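Local coordinates for protein p1 (Rice yellow mottle virus, PDB 6TY0) that is a viral suppressor of RNA silencing that probably acts in virus spread, seen here as its N-terminal zinc-finger part, at residues 23-36 and 69-81. Residues are numbered along the deposited sequence; the frame is centred on the assembly and turned at random.
Sequences YTHALTWVWHSQTW and AHYYTSEQVKYFT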
ATOM      1  N   TYR A  23       0.222 -22.437  17.423  1.00 50.09           N
ATOM      2  CA  TYR A  23       0.222 -21.217  16.527  1.00 43.31           C
ATOM      3  C   TYR A  23      -0.539 -20.104  17.190  1.00 45.33           C
ATOM      4  O   TYR A  23      -1.759 -20.006  17.048  1.00 44.87           O
ATOM      5  CB  TYR A  23      -0.383 -21.546  15.192  1.00 44.09           C
ATOM      6  CG  TYR A  23      -0.010 -20.612  14.085  1.00 45.44           C
ATOM      7  CD1 TYR A  23       1.103 -20.867  13.325  1.00 42.84           C
ATOM      8  CD2 TYR A  23      -0.772 -19.473  13.796  1.00 43.59           C
ATOM      9  CE1 TYR A  23       1.479 -20.040  12.311  1.00 44.85           C
ATOM     10  CE2 TYR A  23      -0.410 -18.630  12.756  1.00 44.35           C
ATOM     11  CZ  TYR A  23       0.718 -18.918  12.019  1.00 41.69           C
ATOM     12  OH  TYR A  23       1.155 -18.141  10.968  1.00 43.17           O
ATOM     13  N   THR A  24       0.191 -19.299  17.957  1.00 40.49           N
ATOM     14  CA  THR A  24      -0.381 -18.404  18.940  1.00 44.18           C
ATOM     15  C   THR A  24      -0.623 -16.960  18.423  1.00 41.14           C
ATOM     16  O   THR A  24      -1.247 -16.156  19.122  1.00 37.76           O
ATOM     17  CB  THR A  24       0.558 -18.311  20.167  1.00 45.76           C
ATOM     18  OG1 THR A  24       1.839 -17.764  19.780  1.00 52.59           O
ATOM     19  CG2 THR A  24       0.762 -19.697  20.756  1.00 59.53           C
ATOM     20  N   HIS A  25      -0.092 -16.618  17.252  1.00 34.94           N
ATOM     21  CA  HIS A  25      -0.264 -15.258  16.743  1.00 36.88           C
ATOM     22  C   HIS A  25       0.202 -15.143  15.328  1.00 37.06           C
ATOM     23  O   HIS A  25       1.025 -15.960  14.858  1.00 34.15           O
ATOM     24  CB  HIS A  25       0.489 -14.227  17.613  1.00 41.33           C
ATOM     25  CG  HIS A  25       1.974 -14.252  17.434  1.00 48.16           C
ATOM     26  ND1 HIS A  25       2.793 -15.101  18.141  1.00 50.34           N
ATOM     27  CD2 HIS A  25       2.791 -13.521  16.637  1.00 51.80           C
ATOM     28  CE1 HIS A  25       4.051 -14.896  17.792  1.00 52.75           C
ATOM     29  NE2 HIS A  25       4.078 -13.942  16.883  1.00 54.72           N
ATOM     30  N   ALA A  26      -0.308 -14.118  14.637  1.00 33.11           N
ATOM     31  CA  ALA A  26       0.203 -13.733  13.314  1.00 33.57           C
ATOM     32  C   ALA A  26       0.652 -12.284  13.363  1.00 34.33           C
ATOM     33  O   ALA A  26      -0.001 -11.443  13.956  1.00 34.43           O
ATOM     34  CB  ALA A  26      -0.869 -13.906  12.258  1.00 35.31           C
ATOM     35  N   LEU A  27       1.797 -11.997  12.783  1.00 36.33           N
ATOM     36  CA  LEU A  27       2.286 -10.622  12.695  1.00 43.04           C
ATOM     37  C   LEU A  27       2.266 -10.310  11.217  1.00 43.36           C
ATOM     38  O   LEU A  27       2.927 -10.994  10.452  1.00 45.78           O
ATOM     39  CB  LEU A  27       3.689 -10.463  13.266  1.00 42.82           C
ATOM     40  CG  LEU A  27       4.223  -9.024  13.328  1.00 49.93           C
ATOM     41  CD1 LEU A  27       3.371  -8.133  14.221  1.00 52.74           C
ATOM     42  CD2 LEU A  27       5.650  -8.992  13.849  1.00 52.30           C
ATOM     43  N   THR A  28       1.475  -9.323  10.788  1.00 36.28           N
ATOM     44  CA  THR A  28       1.418  -9.025   9.370  1.00 36.82           C
ATOM     45  C   THR A  28       1.711  -7.552   9.185  1.00 36.92           C
ATOM     46  O   THR A  28       1.858  -6.808  10.158  1.00 37.15           O
ATOM     47  CB  THR A  28       0.076  -9.441   8.745  1.00 41.55           C
ATOM     48  OG1 THR A  28       0.150  -9.280   7.327  1.00 48.67           O
ATOM     49  CG2 THR A  28      -1.078  -8.625   9.262  1.00 43.04           C
ATOM     50  N   TRP A  29       1.817  -7.101   7.955  1.00 35.17           N
ATOM     51  CA  TRP A  29       1.961  -5.661   7.797  1.00 40.77           C
ATOM     52  C   TRP A  29       1.405  -5.137   6.488  1.00 35.85           C
ATOM     53  O   TRP A  29       1.228  -5.874   5.504  1.00 32.61           O
ATOM     54  CB  TRP A  29       3.420  -5.220   8.002  1.00 41.26           C
ATOM     55  CG  TRP A  29       4.301  -5.798   7.008  1.00 44.21           C
ATOM     56  CD1 TRP A  29       4.612  -5.264   5.809  1.00 51.86           C
ATOM     57  CD2 TRP A  29       4.970  -7.055   7.086  1.00 54.46           C
ATOM     58  NE1 TRP A  29       5.439  -6.108   5.106  1.00 56.34           N
ATOM     59  CE2 TRP A  29       5.682  -7.220   5.872  1.00 59.21           C
ATOM     60  CE3 TRP A  29       5.031  -8.072   8.053  1.00 56.00           C
ATOM     61  CZ2 TRP A  29       6.468  -8.361   5.600  1.00 61.64           C
ATOM     62  CZ3 TRP A  29       5.810  -9.221   7.773  1.00 58.02           C
ATOM     63  CH2 TRP A  29       6.505  -9.349   6.554  1.00 57.39           C
ATOM     64  N   VAL A  30       1.104  -3.846   6.523  1.00 30.80           N
ATOM     65  CA  VAL A  30       0.725  -3.116   5.307  1.00 31.13           C
ATOM     66  C   VAL A  30       1.576  -1.878   5.270  1.00 30.64           C
ATOM     67  O   VAL A  30       2.329  -1.596   6.226  1.00 31.83           O
ATOM     68  CB  VAL A  30      -0.794  -2.750   5.262  1.00 31.09           C
ATOM     69  CG1 VAL A  30      -1.642  -3.990   5.327  1.00 35.74           C
ATOM     70  CG2 VAL A  30      -1.209  -1.825   6.380  1.00 32.73           C
ATOM     71  N   TRP A  31       1.444  -1.145   4.168  1.00 30.58           N
ATOM     72  CA  TRP A  31       2.184   0.088   3.936  1.00 32.70           C
ATOM     73  C   TRP A  31       1.264   1.266   3.647  1.00 32.38           C
ATOM     74  O   TRP A  31       0.174   1.119   3.064  1.00 34.27           O
ATOM     75  CB  TRP A  31       3.080  -0.094   2.720  1.00 34.38           C
ATOM     76  CG  TRP A  31       3.978  -1.305   2.841  1.00 34.11           C
ATOM     77  CD1 TRP A  31       3.687  -2.605   2.468  1.00 35.65           C
ATOM     78  CD2 TRP A  31       5.309  -1.332   3.372  1.00 35.66           C
ATOM     79  NE1 TRP A  31       4.748  -3.428   2.739  1.00 33.06           N
ATOM     80  CE2 TRP A  31       5.760  -2.685   3.294  1.00 35.16           C
ATOM     81  CE3 TRP A  31       6.168  -0.345   3.911  1.00 37.11           C
ATOM     82  CZ2 TRP A  31       7.018  -3.080   3.736  1.00 36.77           C
ATOM     83  CZ3 TRP A  31       7.452  -0.740   4.361  1.00 39.75           C
ATOM     84  CH2 TRP A  31       7.854  -2.111   4.271  1.00 36.67           C
ATOM     85  N   HIS A  32       1.727   2.442   4.021  1.00 31.46           N
ATOM     86  CA  HIS A  32       1.034   3.652   3.682  1.00 33.79           C
ATOM     87  C   HIS A  32       2.015   4.794   3.402  1.00 33.77           C
ATOM     88  O   HIS A  32       3.175   4.725   3.755  1.00 31.91           O
ATOM     89  CB  HIS A  32       0.080   4.015   4.818  1.00 32.48           C
ATOM     90  CG  HIS A  32       0.751   4.403   6.088  1.00 34.16           C
ATOM     91  ND1 HIS A  32       1.355   5.635   6.266  1.00 35.56           N
ATOM     92  CD2 HIS A  32       0.838   3.766   7.276  1.00 37.23           C
ATOM     93  CE1 HIS A  32       1.782   5.735   7.516  1.00 38.12           C
ATOM     94  NE2 HIS A  32       1.505   4.605   8.141  1.00 35.18           N
ATOM     95  N   SER A  33       1.498   5.834   2.785  1.00 33.88           N
ATOM     96  CA  SER A  33       2.254   6.983   2.356  1.00 35.20           C
ATOM     97  C   SER A  33       2.365   7.999   3.447  1.00 36.34           C
ATOM     98  O   SER A  33       1.851   7.835   4.567  1.00 33.07           O
ATOM     99  CB  SER A  33       1.576   7.608   1.118  1.00 36.53           C
ATOM    100  OG  SER A  33       0.380   8.270   1.498  1.00 35.61           O
ATOM    101  N   GLN A  34       3.031   9.090   3.089  1.00 37.54           N
ATOM    102  CA  GLN A  34       3.298  10.199   3.999  1.00 39.50           C
ATOM    103  C   GLN A  34       2.027  10.874   4.494  1.00 34.21           C
ATOM    104  O   GLN A  34       2.002  11.406   5.595  1.00 35.84           O
ATOM    105  CB  GLN A  34       4.187  11.231   3.277  1.00 43.25           C
ATOM    106  CG  GLN A  34       5.590  10.713   2.929  1.00 45.93           C
ATOM    107  CD  GLN A  34       5.721   9.751   1.725  1.00 52.38           C
ATOM    108  OE1 GLN A  34       4.780   9.475   0.952  1.00 46.91           O
ATOM    109  NE2 GLN A  34       6.943   9.224   1.571  1.00 52.70           N
ATOM    110  N   THR A  35       0.976  10.853   3.675  1.00 35.67           N
ATOM    111  CA  THR A  35      -0.312  11.401   4.062  1.00 35.91           C
ATOM    112  C   THR A  35      -0.740  10.929   5.466  1.00 37.02           C
ATOM    113  O   THR A  35      -1.321  11.704   6.224  1.00 34.28           O
ATOM    114  CB  THR A  35      -1.342  11.124   2.971  1.00 40.58           C
ATOM    115  OG1 THR A  35      -0.861  11.706   1.770  1.00 40.26           O
ATOM    116  CG2 THR A  35      -2.739  11.687   3.282  1.00 39.60           C
ATOM    117  N   TRP A  36      -0.381   9.700   5.836  1.00 34.16           N
ATOM    118  CA  TRP A  36      -0.906   9.070   7.050  1.00 32.28           C
ATOM    119  C   TRP A  36       0.142   8.895   8.151  1.00 36.37           C
ATOM    120  O   TRP A  36      -0.097   8.178   9.138  1.00 34.90           O
ATOM    121  CB  TRP A  36      -1.545   7.734   6.677  1.00 32.94           C
ATOM    122  CG  TRP A  36      -2.476   7.888   5.553  1.00 30.03           C
ATOM    123  CD1 TRP A  36      -2.258   7.516   4.271  1.00 30.58           C
ATOM    124  CD2 TRP A  36      -3.733   8.549   5.575  1.00 29.78           C
ATOM    125  NE1 TRP A  36      -3.316   7.852   3.510  1.00 29.53           N
ATOM    126  CE2 TRP A  36      -4.241   8.500   4.278  1.00 29.36           C
ATOM    127  CE3 TRP A  36      -4.493   9.166   6.578  1.00 32.82           C
ATOM    128  CZ2 TRP A  36      -5.470   9.038   3.935  1.00 29.37           C
ATOM    129  CZ3 TRP A  36      -5.715   9.696   6.233  1.00 32.02           C
ATOM    130  CH2 TRP A  36      -6.188   9.633   4.931  1.00 33.46           C
ATOM    131  N   ALA A  69      -9.356  12.886   1.752  1.00 30.16           N
ATOM    132  CA  ALA A  69      -8.241  11.977   1.536  1.00 29.66           C
ATOM    133  C   ALA A  69      -8.600  10.601   2.137  1.00 30.97           C
ATOM    134  O   ALA A  69      -9.143  10.525   3.231  1.00 32.30           O
ATOM    135  CB  ALA A  69      -7.027  12.521   2.196  1.00 30.45           C
ATOM    136  N   HIS A  70      -8.300   9.534   1.420  1.00 32.26           N
ATOM    137  CA  HIS A  70      -8.585   8.206   1.909  1.00 33.03           C
ATOM    138  C   HIS A  70      -7.669   7.186   1.250  1.00 33.18           C
ATOM    139  O   HIS A  70      -7.086   7.455   0.197  1.00 30.17           O
ATOM    140  CB  HIS A  70     -10.058   7.874   1.647  1.00 31.65           C
ATOM    141  CG  HIS A  70     -10.397   7.800   0.206  1.00 32.68           C
ATOM    142  ND1 HIS A  70     -10.644   8.912  -0.569  1.00 33.82           N
ATOM    143  CD2 HIS A  70     -10.517   6.726  -0.624  1.00 33.02           C
ATOM    144  CE1 HIS A  70     -10.905   8.531  -1.808  1.00 36.02           C
ATOM    145  NE2 HIS A  70     -10.819   7.209  -1.871  1.00 30.65           N
ATOM    146  N   TYR A  71      -7.568   6.006   1.861  1.00 31.33           N
ATOM    147  CA  TYR A  71      -6.688   4.942   1.356  1.00 30.26           C
ATOM    148  C   TYR A  71      -7.167   3.626   1.974  1.00 30.31           C
ATOM    149  O   TYR A  71      -7.588   3.586   3.115  1.00 31.65           O
ATOM    150  CB  TYR A  71      -5.217   5.255   1.728  1.00 33.14           C
ATOM    151  CG  TYR A  71      -4.243   4.161   1.405  1.00 34.61           C
ATOM    152  CD1 TYR A  71      -4.028   3.777   0.109  1.00 34.08           C
ATOM    153  CD2 TYR A  71      -3.526   3.521   2.412  1.00 34.61           C
ATOM    154  CE1 TYR A  71      -3.157   2.756  -0.197  1.00 38.04           C
ATOM    155  CE2 TYR A  71      -2.626   2.507   2.118  1.00 39.18           C
ATOM    156  CZ  TYR A  71      -2.433   2.159   0.818  1.00 39.08           C
ATOM    157  OH  TYR A  71      -1.612   1.156   0.528  1.00 41.97           O
ATOM    158  N   TYR A  72      -7.148   2.565   1.180  1.00 31.48           N
ATOM    159  CA  TYR A  72      -7.597   1.237   1.571  1.00 29.92           C
ATOM    160  C   TYR A  72      -6.522   0.251   1.111  1.00 30.00           C
ATOM    161  O   TYR A  72      -6.051   0.277  -0.066  1.00 27.99           O
ATOM    162  CB  TYR A  72      -8.974   0.915   0.923  1.00 33.17           C
ATOM    163  CG  TYR A  72      -9.453  -0.498   1.165  1.00 35.48           C
ATOM    164  CD1 TYR A  72      -9.023  -1.543   0.343  1.00 39.76           C
ATOM    165  CD2 TYR A  72     -10.265  -0.809   2.257  1.00 39.23           C
ATOM    166  CE1 TYR A  72      -9.420  -2.840   0.582  1.00 41.19           C
ATOM    167  CE2 TYR A  72     -10.679  -2.121   2.504  1.00 38.02           C
ATOM    168  CZ  TYR A  72     -10.262  -3.124   1.663  1.00 42.26           C
ATOM    169  OH  TYR A  72     -10.626  -4.450   1.893  1.00 49.74           O
ATOM    170  N   THR A  73      -6.071  -0.578   2.043  1.00 31.18           N
ATOM    171  CA  THR A  73      -5.258  -1.752   1.711  1.00 32.20           C
ATOM    172  C   THR A  73      -5.742  -2.951   2.475  1.00 34.33           C
ATOM    173  O   THR A  73      -6.471  -2.865   3.491  1.00 33.04           O
ATOM    174  CB  THR A  73      -3.805  -1.748   2.204  1.00 34.18           C
ATOM    175  OG1 THR A  73      -3.573  -0.760   3.220  1.00 34.50           O
ATOM    176  CG2 THR A  73      -2.924  -1.699   1.109  1.00 41.65           C
ATOM    177  N   SER A  74      -5.233  -4.082   2.045  1.00 30.95           N
ATOM    178  CA  SER A  74      -5.537  -5.306   2.707  1.00 35.24           C
ATOM    179  C   SER A  74      -4.388  -6.333   2.461  1.00 37.07           C
ATOM    180  O   SER A  74      -3.493  -6.151   1.596  1.00 33.20           O
ATOM    181  CB  SER A  74      -6.852  -5.782   2.178  1.00 33.91           C
ATOM    182  OG  SER A  74      -6.645  -6.074   0.811  1.00 39.89           O
ATOM    183  N   GLU A  75      -4.370  -7.335   3.335  1.00 35.55           N
ATOM    184  CA  GLU A  75      -3.404  -8.412   3.300  1.00 36.05           C
ATOM    185  C   GLU A  75      -4.056  -9.737   3.782  1.00 35.61           C
ATOM    186  O   GLU A  75      -4.923  -9.760   4.681  1.00 36.20           O
ATOM    187  CB  GLU A  75      -2.175  -8.023   4.144  1.00 37.56           C
ATOM    188  CG  GLU A  75      -1.043  -9.071   4.242  1.00 42.22           C
ATOM    189  CD  GLU A  75      -0.391  -9.403   2.898  1.00 43.52           C
ATOM    190  OE1 GLU A  75      -1.042  -9.948   1.991  1.00 44.21           O
ATOM    191  OE2 GLU A  75       0.787  -9.077   2.749  1.00 46.90           O
ATOM    192  N   GLN A  76      -3.636 -10.833   3.177  1.00 37.57           N
ATOM    193  CA  GLN A  76      -4.060 -12.204   3.612  1.00 40.46           C
ATOM    194  C   GLN A  76      -3.294 -12.678   4.815  1.00 32.87           C
ATOM    195  O   GLN A  76      -2.128 -12.397   4.918  1.00 32.94           O
ATOM    196  CB  GLN A  76      -3.840 -13.222   2.510  1.00 45.64           C
ATOM    197  CG  GLN A  76      -4.285 -12.719   1.164  1.00 51.43           C
ATOM    198  CD  GLN A  76      -4.376 -13.834   0.162  1.00 60.90           C
ATOM    199  OE1 GLN A  76      -3.616 -13.872  -0.816  1.00 67.11           O
ATOM    200  NE2 GLN A  76      -5.315 -14.752   0.394  1.00 60.78           N
ATOM    201  N   VAL A  77      -3.976 -13.371   5.722  1.00 32.15           N
ATOM    202  CA  VAL A  77      -3.424 -13.850   6.992  1.00 32.81           C
ATOM    203  C   VAL A  77      -3.889 -15.286   7.180  1.00 37.97           C
ATOM    204  O   VAL A  77      -5.080 -15.554   7.359  1.00 32.91           O
ATOM    205  CB  VAL A  77      -3.926 -13.102   8.215  1.00 34.80           C
ATOM    206  CG1 VAL A  77      -3.192 -13.615   9.456  1.00 40.50           C
ATOM    207  CG2 VAL A  77      -3.707 -11.613   8.095  1.00 35.11           C
ATOM    208  N   LYS A  78      -2.927 -16.197   7.136  1.00 36.80           N
ATOM    209  CA  LYS A  78      -3.191 -17.619   7.263  1.00 37.26           C
ATOM    210  C   LYS A  78      -3.692 -17.953   8.632  1.00 31.68           C
ATOM    211  O   LYS A  78      -3.153 -17.488   9.620  1.00 30.85           O
ATOM    212  CB  LYS A  78      -1.895 -18.389   7.024  1.00 41.53           C
ATOM    213  CG  LYS A  78      -1.480 -18.386   5.584  1.00 49.72           C
ATOM    214  CD  LYS A  78      -0.237 -19.222   5.401  1.00 60.10           C
ATOM    215  CE  LYS A  78       0.035 -19.370   3.919  1.00 68.99           C
ATOM    216  NZ  LYS A  78       1.374 -19.970   3.699  1.00 79.49           N
ATOM    217  N   TYR A  79      -4.710 -18.801   8.671  1.00 32.74           N
ATOM    218  CA  TYR A  79      -5.281 -19.391   9.898  1.00 34.82           C
ATOM    219  C   TYR A  79      -6.011 -18.490  10.848  1.00 34.87           C
ATOM    220  O   TYR A  79      -6.202 -18.846  12.026  1.00 33.72           O
ATOM    221  CB  TYR A  79      -4.219 -20.180  10.696  1.00 36.16           C
ATOM    222  CG  TYR A  79      -3.207 -20.883   9.822  1.00 42.64           C
ATOM    223  CD1 TYR A  79      -3.578 -21.810   8.844  1.00 45.19           C
ATOM    224  CD2 TYR A  79      -1.860 -20.559   9.948  1.00 48.24           C
ATOM    225  CE1 TYR A  79      -2.598 -22.424   8.034  1.00 46.38           C
ATOM    226  CE2 TYR A  79      -0.901 -21.159   9.179  1.00 46.54           C
ATOM    227  CZ  TYR A  79      -1.264 -22.075   8.226  1.00 47.58           C
ATOM    228  OH  TYR A  79      -0.208 -22.574   7.496  1.00 53.27           O
ATOM    229  N   PHE A  80      -6.330 -17.283  10.407  1.00 35.66           N
ATOM    230  CA  PHE A  80      -7.143 -16.402  11.218  1.00 35.85           C
ATOM    231  C   PHE A  80      -8.270 -15.899  10.314  1.00 38.72           C
ATOM    232  O   PHE A  80      -8.085 -15.654   9.100  1.00 41.00           O
ATOM    233  CB  PHE A  80      -6.363 -15.251  11.816  1.00 34.94           C
ATOM    234  CG  PHE A  80      -5.583 -15.619  13.014  1.00 34.95           C
ATOM    235  CD1 PHE A  80      -6.189 -15.750  14.223  1.00 37.33           C
ATOM    236  CD2 PHE A  80      -4.234 -15.856  12.919  1.00 38.74           C
ATOM    237  CE1 PHE A  80      -5.471 -16.082  15.352  1.00 38.00           C
ATOM    238  CE2 PHE A  80      -3.497 -16.206  14.037  1.00 40.09           C
ATOM    239  CZ  PHE A  80      -4.113 -16.313  15.256  1.00 42.58           C
ATOM    240  N   THR A  81      -9.433 -15.768  10.922  1.00 37.94           N
ATOM    241  CA  THR A  81     -10.611 -15.438  10.171  1.00 43.02           C
ATOM    242  C   THR A  81     -11.491 -14.460  10.986  1.00 35.59           C
ATOM    243  O   THR A  81     -11.267 -14.254  12.192  1.00 36.07           O
ATOM    244  CB  THR A  81     -11.272 -16.772   9.733  1.00 47.47           C
ATOM    245  OG1 THR A  81     -11.995 -16.555   8.526  1.00 56.33           O
ATOM    246  CG2 THR A  81     -12.172 -17.365  10.824  1.00 48.47           C
TER
HETATM  247  O   HOH W   1      -0.683 -16.437  10.015  1.00 36.80           O
HETATM  248  O   HOH W   2       0.132 -11.900   6.476  1.00 43.27           O
HETATM  249  O   HOH W   3       2.588  -7.867   4.325  1.00 41.77           O
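Strands 26-32 and 70-77 run antiparallel, their axes 159° apart and 7.2 Å at closest approach, too far for backbone pairing: within this chain they are the outermost strands of two different sheets, joined through side chains and water. At one end the edge of Tyr79, in the type II turn from Val77 to Phe80, meets the face of Tyr23 in a T-shaped stack with planes at 85°, Tyr79 CD2 lying 3.7 Å from Tyr23 CZ. The methyl of Ala26 touches both Val77 CG1 and Phe80 CE2. In the middle, Glu75 sends CG out anti to its backbone N (chi1 179°) and across Thr28, with Glu75 CG 3.3 Å from Thr28 OG1. The chain then bends, and a water donates to both Glu75 OE2 and Trp29 O; Glu75 OE2 is also hydrogen-bonded to Met1 N of the second subunit. Tyr71 OH lies 3.1 Å from Trp31 O and hydrogen-bonds to Tyr71 OH of the second subunit. Trp36 closes the far end beside the Cys4 zinc site, its side chain near that of the zinc ligand Cys92. Trp36 NE1 sits 3.7 Å from Tyr71 CB, while Trp36 CH2 lies 3.5 Å from Ala69 O, which is at the ring edge.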